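Local coordinates for protein ADP-ribosylglycohydrolase (Thermus thermophilus, PDB 2YZV) that belongs to the ADP-ribosylglycohydrolase family, has an all-helical fold and holds a pair of magnesium ions, at residues 16-21 with 57-62; 10-15 with 288-293; 222-227 with 253-258. All blocks are in the same frame, centred on the assembly; numbering follows the deposited sequence.

Contact 1: residues 16-21 with 57-62; sequences LGLAVG and DDTSQA. With MG (magnesium ion), chain C.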
loop_
_atom_site.group_PDB
_atom_site.type_symbol
_atom_site.label_atom_id
_atom_site.label_comp_id
_atom_site.label_asym_id
_atom_site.label_seq_id
_atom_site.Cartn_x
_atom_site.Cartn_y
_atom_site.Cartn_z
ATOM N N LEU A 16 -3.313 9.426 1.078
ATOM C CA LEU A 16 -4.307 9.452 2.146
ATOM C C LEU A 16 -5.154 8.181 2.141
ATOM O O LEU A 16 -5.537 7.678 3.196
ATOM C CB LEU A 16 -5.211 10.683 2.013
ATOM C CG LEU A 16 -4.711 12.021 2.575
ATOM C CD1 LEU A 16 -4.681 11.944 4.086
ATOM C CD2 LEU A 16 -3.334 12.360 2.028
ATOM N N GLY A 17 -5.434 7.654 0.951
ATOM C CA GLY A 17 -6.222 6.437 0.851
ATOM C C GLY A 17 -5.534 5.278 1.551
ATOM O O GLY A 17 -6.188 4.411 2.137
ATOM N N LEU A 18 -4.208 5.259 1.478
ATOM C CA LEU A 18 -3.417 4.214 2.127
ATOM C C LEU A 18 -3.711 4.228 3.628
ATOM O O LEU A 18 -4.045 3.196 4.214
ATOM C CB LEU A 18 -1.927 4.473 1.876
ATOM C CG LEU A 18 -0.862 3.471 2.329
ATOM C CD1 LEU A 18 0.469 3.876 1.720
ATOM C CD2 LEU A 18 -0.756 3.418 3.848
ATOM N N ALA A 19 -3.594 5.403 4.241
ATOM C CA ALA A 19 -3.827 5.558 5.675
ATOM C C ALA A 19 -5.281 5.316 6.070
ATOM O O ALA A 19 -5.559 4.749 7.126
ATOM C CB ALA A 19 -3.386 6.948 6.125
ATOM N N VAL A 20 -6.207 5.767 5.234
ATOM C CA VAL A 20 -7.624 5.563 5.499
ATOM C C VAL A 20 -7.914 4.062 5.538
ATOM O O VAL A 20 -8.601 3.578 6.434
ATOM C CB VAL A 20 -8.491 6.246 4.411
ATOM C CG1 VAL A 20 -9.924 5.747 4.480
ATOM C CG2 VAL A 20 -8.458 7.762 4.606
ATOM N N GLY A 21 -7.373 3.331 4.566
ATOM C CA GLY A 21 -7.582 1.892 4.518
ATOM C C GLY A 21 -6.959 1.165 5.694
ATOM O O GLY A 21 -7.533 0.217 6.218
ATOM N N ASP A 57 1.411 -0.006 11.530
ATOM C CA ASP A 57 2.758 0.002 10.973
ATOM C C ASP A 57 2.763 0.205 9.462
ATOM O O ASP A 57 3.774 0.618 8.892
ATOM C CB ASP A 57 3.501 -1.293 11.337
ATOM C CG ASP A 57 2.802 -2.539 10.830
ATOM O OD1 ASP A 57 2.720 -2.726 9.598
ATOM O OD2 ASP A 57 2.337 -3.338 11.669
ATOM N N ASP A 58 1.637 -0.079 8.814
ATOM C CA ASP A 58 1.532 0.097 7.369
ATOM C C ASP A 58 1.798 1.559 7.042
ATOM O O ASP A 58 2.703 1.893 6.271
ATOM C CB ASP A 58 0.124 -0.259 6.875
ATOM C CG ASP A 58 -0.244 -1.703 7.134
ATOM O OD1 ASP A 58 -0.166 -2.143 8.298
ATOM O OD2 ASP A 58 -0.624 -2.398 6.170
ATOM N N THR A 59 0.993 2.430 7.636
ATOM C CA THR A 59 1.121 3.856 7.409
ATOM C C THR A 59 2.416 4.410 8.005
ATOM O O THR A 59 3.034 5.306 7.425
ATOM C CB THR A 59 -0.101 4.610 7.987
ATOM O OG1 THR A 59 -1.301 4.091 7.397
ATOM C CG2 THR A 59 -0.010 6.094 7.686
ATOM N N SER A 60 2.842 3.877 9.147
ATOM C CA SER A 60 4.077 4.351 9.768
ATOM C C SER A 60 5.253 4.202 8.808
ATOM O O SER A 60 6.044 5.131 8.625
ATOM C CB SER A 60 4.364 3.573 11.052
ATOM O OG SER A 60 3.346 3.793 12.011
ATOM N N GLN A 61 5.361 3.033 8.185
ATOM C CA GLN A 61 6.443 2.791 7.243
ATOM C C GLN A 61 6.300 3.656 5.996
ATOM O O GLN A 61 7.296 4.126 5.444
ATOM C CB GLN A 61 6.492 1.311 6.861
ATOM C CG GLN A 61 7.129 0.443 7.929
ATOM C CD GLN A 61 7.110 -1.025 7.566
ATOM O OE1 GLN A 61 7.402 -1.397 6.432
ATOM N NE2 GLN A 61 6.772 -1.869 8.533
ATOM N N ALA A 62 5.064 3.864 5.551
ATOM C CA ALA A 62 4.816 4.693 4.380
ATOM C C ALA A 62 5.308 6.110 4.662
ATOM O O ALA A 62 5.891 6.757 3.790
ATOM C CB ALA A 62 3.322 4.708 4.044
HETATM MG MG MG C . -0.668 -2.874 10.015
#

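Contact 2: residues 10-15 with 288-293; sequences RRLGAF and ALALAL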
loop_
_atom_site.group_PDB
_atom_site.type_symbol
_atom_site.label_atom_id
_atom_site.label_comp_id
_atom_site.label_asym_id
_atom_site.label_seq_id
_atom_site.Cartn_x
_atom_site.Cartn_y
_atom_site.Cartn_z
ATOM N N ARG A 10 -5.168 13.052 -7.416
ATOM C CA ARG A 10 -4.852 11.631 -7.523
ATOM C C ARG A 10 -3.700 11.227 -6.608
ATOM O O ARG A 10 -3.734 10.160 -5.985
ATOM C CB ARG A 10 -4.498 11.264 -8.965
ATOM C CG ARG A 10 -5.649 11.363 -9.953
ATOM C CD ARG A 10 -5.185 10.923 -11.334
ATOM N NE ARG A 10 -6.239 11.006 -12.343
ATOM C CZ ARG A 10 -7.266 10.167 -12.431
ATOM N NH1 ARG A 10 -7.390 9.166 -11.567
ATOM N NH2 ARG A 10 -8.173 10.328 -13.387
ATOM N N ARG A 11 -2.669 12.062 -6.537
ATOM C CA ARG A 11 -1.522 11.756 -5.691
ATOM C C ARG A 11 -1.919 11.836 -4.220
ATOM O O ARG A 11 -1.536 10.983 -3.422
ATOM C CB ARG A 11 -0.356 12.707 -5.984
ATOM C CG ARG A 11 0.430 12.370 -7.254
ATOM C CD ARG A 11 -0.362 12.671 -8.520
ATOM N NE ARG A 11 0.341 12.237 -9.725
ATOM C CZ ARG A 11 -0.138 12.383 -10.957
ATOM N NH1 ARG A 11 -1.322 12.955 -11.144
ATOM N NH2 ARG A 11 0.557 11.953 -12.002
ATOM N N LEU A 12 -2.692 12.857 -3.860
ATOM C CA LEU A 12 -3.137 12.993 -2.477
ATOM C C LEU A 12 -4.051 11.823 -2.129
ATOM O O LEU A 12 -4.006 11.294 -1.019
ATOM C CB LEU A 12 -3.893 14.314 -2.286
ATOM C CG LEU A 12 -3.082 15.613 -2.200
ATOM C CD1 LEU A 12 -2.516 15.765 -0.805
ATOM C CD2 LEU A 12 -1.974 15.624 -3.245
ATOM N N GLY A 13 -4.880 11.423 -3.088
ATOM C CA GLY A 13 -5.795 10.319 -2.863
ATOM C C GLY A 13 -5.090 9.001 -2.605
ATOM O O GLY A 13 -5.505 8.224 -1.746
ATOM N N ALA A 14 -4.027 8.732 -3.353
ATOM C CA ALA A 14 -3.294 7.484 -3.170
ATOM C C ALA A 14 -2.618 7.419 -1.798
ATOM O O ALA A 14 -2.629 6.375 -1.148
ATOM C CB ALA A 14 -2.254 7.316 -4.283
ATOM N N PHE A 15 -2.033 8.531 -1.358
ATOM C CA PHE A 15 -1.344 8.572 -0.069
ATOM C C PHE A 15 -2.330 8.536 1.096
ATOM O O PHE A 15 -2.203 7.706 2.005
ATOM C CB PHE A 15 -0.463 9.830 0.005
ATOM C CG PHE A 15 0.649 9.746 1.018
ATOM C CD1 PHE A 15 1.935 10.164 0.686
ATOM C CD2 PHE A 15 0.418 9.256 2.300
ATOM C CE1 PHE A 15 2.975 10.098 1.613
ATOM C CE2 PHE A 15 1.452 9.184 3.238
ATOM C CZ PHE A 15 2.735 9.607 2.891
ATOM N N ALA A 288 0.660 17.217 3.034
ATOM C CA ALA A 288 1.871 17.979 2.750
ATOM C C ALA A 288 2.924 17.080 2.107
ATOM O O ALA A 288 3.566 17.468 1.131
ATOM C CB ALA A 288 2.414 18.588 4.034
ATOM N N LEU A 289 3.096 15.877 2.651
ATOM C CA LEU A 289 4.073 14.940 2.101
ATOM C C LEU A 289 3.708 14.524 0.679
ATOM O O LEU A 289 4.569 14.488 -0.201
ATOM C CB LEU A 289 4.178 13.684 2.982
ATOM C CG LEU A 289 4.851 13.818 4.350
ATOM C CD1 LEU A 289 4.648 12.540 5.154
ATOM C CD2 LEU A 289 6.336 14.104 4.164
ATOM N N ALA A 290 2.434 14.205 0.459
ATOM C CA ALA A 290 1.974 13.779 -0.862
ATOM C C ALA A 290 2.253 14.852 -1.907
ATOM O O ALA A 290 2.724 14.552 -3.004
ATOM C CB ALA A 290 0.485 13.459 -0.828
ATOM N N LEU A 291 1.959 16.101 -1.564
ATOM C CA LEU A 291 2.195 17.204 -2.489
ATOM C C LEU A 291 3.686 17.400 -2.735
ATOM O O LEU A 291 4.104 17.660 -3.863
ATOM C CB LEU A 291 1.569 18.494 -1.948
ATOM C CG LEU A 291 0.040 18.552 -2.015
ATOM C CD1 LEU A 291 -0.463 19.815 -1.333
ATOM C CD2 LEU A 291 -0.405 18.520 -3.469
ATOM N N ALA A 292 4.487 17.268 -1.684
ATOM C CA ALA A 292 5.934 17.424 -1.813
ATOM C C ALA A 292 6.500 16.342 -2.732
ATOM O O ALA A 292 7.332 16.614 -3.601
ATOM C CB ALA A 292 6.594 17.352 -0.441
ATOM N N LEU A 293 6.040 15.109 -2.543
ATOM C CA LEU A 293 6.505 14.001 -3.366
ATOM C C LEU A 293 6.098 14.192 -4.825
ATOM O O LEU A 293 6.879 13.913 -5.735
ATOM C CB LEU A 293 5.944 12.678 -2.829
ATOM C CG LEU A 293 6.469 12.237 -1.458
ATOM C CD1 LEU A 293 5.562 11.154 -0.887
ATOM C CD2 LEU A 293 7.903 11.738 -1.576
#

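Contact 3: residues 222-227 with 253-258; sequences PGTLAA and DTVGAV. With MG (magnesium ion), chain B; MG (magnesium ion), chain C.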
loop_
_atom_site.group_PDB
_atom_site.type_symbol
_atom_site.label_atom_id
_atom_site.label_comp_id
_atom_site.label_asym_id
_atom_site.label_seq_id
_atom_site.Cartn_x
_atom_site.Cartn_y
_atom_site.Cartn_z
ATOM N N PRO A 222 0.879 -12.037 -2.779
ATOM C CA PRO A 222 0.003 -12.229 -3.940
ATOM C C PRO A 222 -1.475 -12.197 -3.551
ATOM O O PRO A 222 -2.306 -11.644 -4.276
ATOM C CB PRO A 222 0.427 -13.596 -4.472
ATOM C CG PRO A 222 1.881 -13.663 -4.099
ATOM C CD PRO A 222 1.881 -13.114 -2.691
ATOM N N GLY A 223 -1.794 -12.794 -2.405
ATOM C CA GLY A 223 -3.172 -12.827 -1.943
ATOM C C GLY A 223 -3.685 -11.461 -1.529
ATOM O O GLY A 223 -4.862 -11.141 -1.727
ATOM N N THR A 224 -2.810 -10.648 -0.946
ATOM C CA THR A 224 -3.202 -9.310 -0.520
ATOM C C THR A 224 -3.500 -8.475 -1.758
ATOM O O THR A 224 -4.495 -7.749 -1.811
ATOM C CB THR A 224 -2.080 -8.636 0.283
ATOM O OG1 THR A 224 -1.750 -9.462 1.408
ATOM C CG2 THR A 224 -2.521 -7.262 0.771
ATOM N N LEU A 225 -2.628 -8.584 -2.753
ATOM C CA LEU A 225 -2.820 -7.855 -3.996
ATOM C C LEU A 225 -4.136 -8.286 -4.638
ATOM O O LEU A 225 -4.928 -7.448 -5.075
ATOM C CB LEU A 225 -1.655 -8.130 -4.955
ATOM C CG LEU A 225 -1.725 -7.433 -6.316
ATOM C CD1 LEU A 225 -1.780 -5.923 -6.132
ATOM C CD2 LEU A 225 -0.504 -7.828 -7.141
ATOM N N ALA A 226 -4.380 -9.592 -4.674
ATOM C CA ALA A 226 -5.605 -10.119 -5.276
ATOM C C ALA A 226 -6.864 -9.631 -4.563
ATOM O O ALA A 226 -7.884 -9.368 -5.203
ATOM C CB ALA A 226 -5.567 -11.646 -5.280
ATOM N N ALA A 227 -6.796 -9.514 -3.238
ATOM C CA ALA A 227 -7.946 -9.057 -2.464
ATOM C C ALA A 227 -8.234 -7.590 -2.754
ATOM O O ALA A 227 -9.394 -7.177 -2.852
ATOM C CB ALA A 227 -7.688 -9.257 -0.968
ATOM N N ASP A 253 -6.118 -4.437 7.738
ATOM C CA ASP A 253 -5.443 -3.147 7.710
ATOM C C ASP A 253 -4.596 -3.030 6.446
ATOM O O ASP A 253 -4.573 -1.987 5.797
ATOM C CB ASP A 253 -4.552 -2.958 8.947
ATOM C CG ASP A 253 -3.511 -4.055 9.107
ATOM O OD1 ASP A 253 -2.388 -3.742 9.553
ATOM O OD2 ASP A 253 -3.809 -5.228 8.812
ATOM N N THR A 254 -3.918 -4.113 6.090
ATOM C CA THR A 254 -3.054 -4.101 4.920
ATOM C C THR A 254 -3.815 -4.247 3.606
ATOM O O THR A 254 -3.454 -3.624 2.609
ATOM C CB THR A 254 -1.982 -5.181 5.043
ATOM O OG1 THR A 254 -1.299 -5.011 6.293
ATOM C CG2 THR A 254 -0.975 -5.065 3.903
ATOM N N VAL A 255 -4.864 -5.064 3.592
ATOM C CA VAL A 255 -5.658 -5.197 2.373
ATOM C C VAL A 255 -6.311 -3.832 2.164
ATOM O O VAL A 255 -6.383 -3.327 1.045
ATOM C CB VAL A 255 -6.745 -6.288 2.509
ATOM C CG1 VAL A 255 -7.712 -6.217 1.331
ATOM C CG2 VAL A 255 -6.089 -7.657 2.554
ATOM N N GLY A 256 -6.777 -3.231 3.255
ATOM C CA GLY A 256 -7.382 -1.915 3.161
ATOM C C GLY A 256 -6.389 -0.872 2.670
ATOM O O GLY A 256 -6.736 -0.005 1.865
ATOM N N ALA A 257 -5.149 -0.950 3.144
ATOM C CA ALA A 257 -4.125 0.012 2.736
ATOM C C ALA A 257 -3.752 -0.130 1.265
ATOM O O ALA A 257 -3.517 0.868 0.585
ATOM C CB ALA A 257 -2.884 -0.144 3.601
ATOM N N VAL A 258 -3.688 -1.362 0.770
ATOM C CA VAL A 258 -3.342 -1.575 -0.635
ATOM C C VAL A 258 -4.497 -1.093 -1.508
ATOM O O VAL A 258 -4.278 -0.395 -2.499
ATOM C CB VAL A 258 -3.019 -3.059 -0.908
ATOM C CG1 VAL A 258 -2.777 -3.296 -2.400
ATOM C CG2 VAL A 258 -1.769 -3.450 -0.119
HETATM MG MG MG B . -1.415 -5.940 8.450
HETATM MG MG MG C . -0.668 -2.874 10.015
#

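Contact 1: residues 16-21 with 57-62
Leu-18 and Thr-59 lie alongside one another, pointing opposite ways, where helix 4-26 meets the first turns of helix 57-72. The two helices run nearly antiparallel here, at 156°, with their local axes 9.2 Å apart. Leu-18 carries CG anti to its backbone N (chi1 -174°), which sends the fork of the side chain out against the neighbouring helix. One prong, CD2, lies beside Thr-59 OG1 at 3.7 Å; the other, CD1, meets the methyl of Ala-62, one turn further along, at 3.8 Å from its CB. Thr-59 answers with both of its own branches. Its hydroxyl is anti to the carbonyl carbon and beside the backbone N (chi1 -57°), so that OG1 rests 3.4 Å from Ala-19 CA while CG2 touches Ala-19 CB at 3.8 Å. Consistent with the small alanine side chain, the CA atoms of Ala-19 and Thr-59 are 5.5 Å apart. Met-286 of helix 283-298 packs on both residues. Thr-59 OG1 thus sits against carbons of Leu-18 and Ala-19 on one side, and it is satisfied by its hydrogen bond to Asp-22 OD2, just beyond residues 16-21 on the same helix.

Asp-58 also points its CB at helix 4-26 but barely touches it. Its carboxylate divides its oxygens between two tasks: OD1 binds a magnesium ion at 1.9 Å, together with Thr-56 and Asp-253, and OD2 is hydrogen-bonded to Thr-254 OG1. With one oxygen on the cation and the whole group near the N-terminal end of helix 57-72, the buried Asp-58 probably stays ionised, held in orientation from both oxygens beside a seam of methyl groups.

Contact 2: residues 10-15 with 288-293
Phe-15, Ala-290 and Leu-12 bury the most surface where helix 4-26 crosses helix 283-298. The methyl of Ala-290 points toward helix 4-26 and fits between two side chains that lie one turn apart on it: Ala-290 CB is 3.8 Å from Leu-12 CD1 and also 3.8 Å from Phe-15 CB. Phe-15 has CG anti to its backbone N (chi1 -159°), and the ring reaches out along residues 289-293. The CD1-CE1 side of the ring does the touching, with Phe-15 CD1 3.9 Å from Ala-290 CB. Leu-293 CD1 comes in at the edge, near the ring plane, 3.7 Å from Phe-15 CE1, and the two side chains cross at about a right angle; Leu-289 approaches obliquely, its CB 4.0 Å from the same CE1.

This is a crossing within an all-helical fold, joining a helix from the start of the chain to the last one modelled. The local axes pass 8.8 Å apart, their directions 131° from each other, a close approach consistent with the alanine at the crossing point. Helix 57-72 packs against Leu-289 and Leu-293 through Leu-70, and Pro-136 of helix 135-141 lies against Phe-15.

On the other flank of Ala-290, Leu-12 folds its branch beside the backbone N with chi2 at -80°, a conformation leucine seldom adopts. Its CB does not aim at helix 283-298, yet the methyls swing over to it. There they lie obliquely across the end of Leu-291, and Leu-12 CD2 is 3.3 Å from Leu-291 CD2, a squeezed methyl pair. Arg-11 contributes mainly its carbonyl oxygen, against the Ala-290 methyl, while its guanidinium group leads away to a salt bridge with Glu-142.

Contact 3: residues 222-227 with 253-258
A two-magnesium site, set among the helices of this all-alpha ADP-ribosylglycohydrolase fold, lies at the N-terminal end of helix 252-267, and the flank of that helix packs on helix 221-234. Asp-253 links the ions: OD2 binds the magnesium of chain B at 2.5 Å and OD1 that of chain C at 2.0 Å. OD1 also lies 2.6 Å from the chain B magnesium. Asp-253 CG sits in the crowded position between the backbone N and the carbonyl carbon (chi1 57°), which turns the carboxylate to the metals and off the helix contact. Asp-251 completes the protein ligands of the chain B ion, Thr-56 and Asp-58 those of the chain C ion.

Thr-254 faces both ways. Its OG1 binds the chain B magnesium at 2.4 Å and is hydrogen-bonded to Asp-58, whereas its methyl, anti to the backbone N, is turned to helix 221-234 and lies 4.1 Å from Thr-224 CG2. The helices cross at -56°, and Thr-224 sits at the centre of the crossing. Its CG2 enters among three methyls, with Val-258 CG2 at 4.0 Å and Val-255 CG2 also at 4.0 Å; the Val-258 side chain crosses it at about a right angle, that of Val-255 obliquely. Thr-224 OG1 is satisfied outside the two segments: its single hydrogen is shared between Pro-218 O and Tyr-220 O, and it accepts from Asn-128 ND2, which probably holds the side-chain rotation. One turn on, Ala-227 CB meets the second branch of Val-255, CG1, at 3.8 Å.

How the contacts relate
From the N terminus, helix 4-26 supplies residues 10-15 to contact 2 and then, directly following, 16-21 to contact 1. Contact 1 closes first, a short loop of 35 intervening residues that ends at helix 57-72. Contact 3, in series with contact 1, opens and closes later and joins helices 221-234 and 252-267. Contact 2 closes last, at helix 283-298, and the loop it shuts encloses both others; no loops cross. Contacts 1 and 3 meet at the magnesium site, both touching one ion, and the carbonyl of Leu-18 also packs on Ala-257. Contact 2 stands apart from contact 3, their centres about 20 Å from each other, and brings the N-terminal and C-terminal helices together.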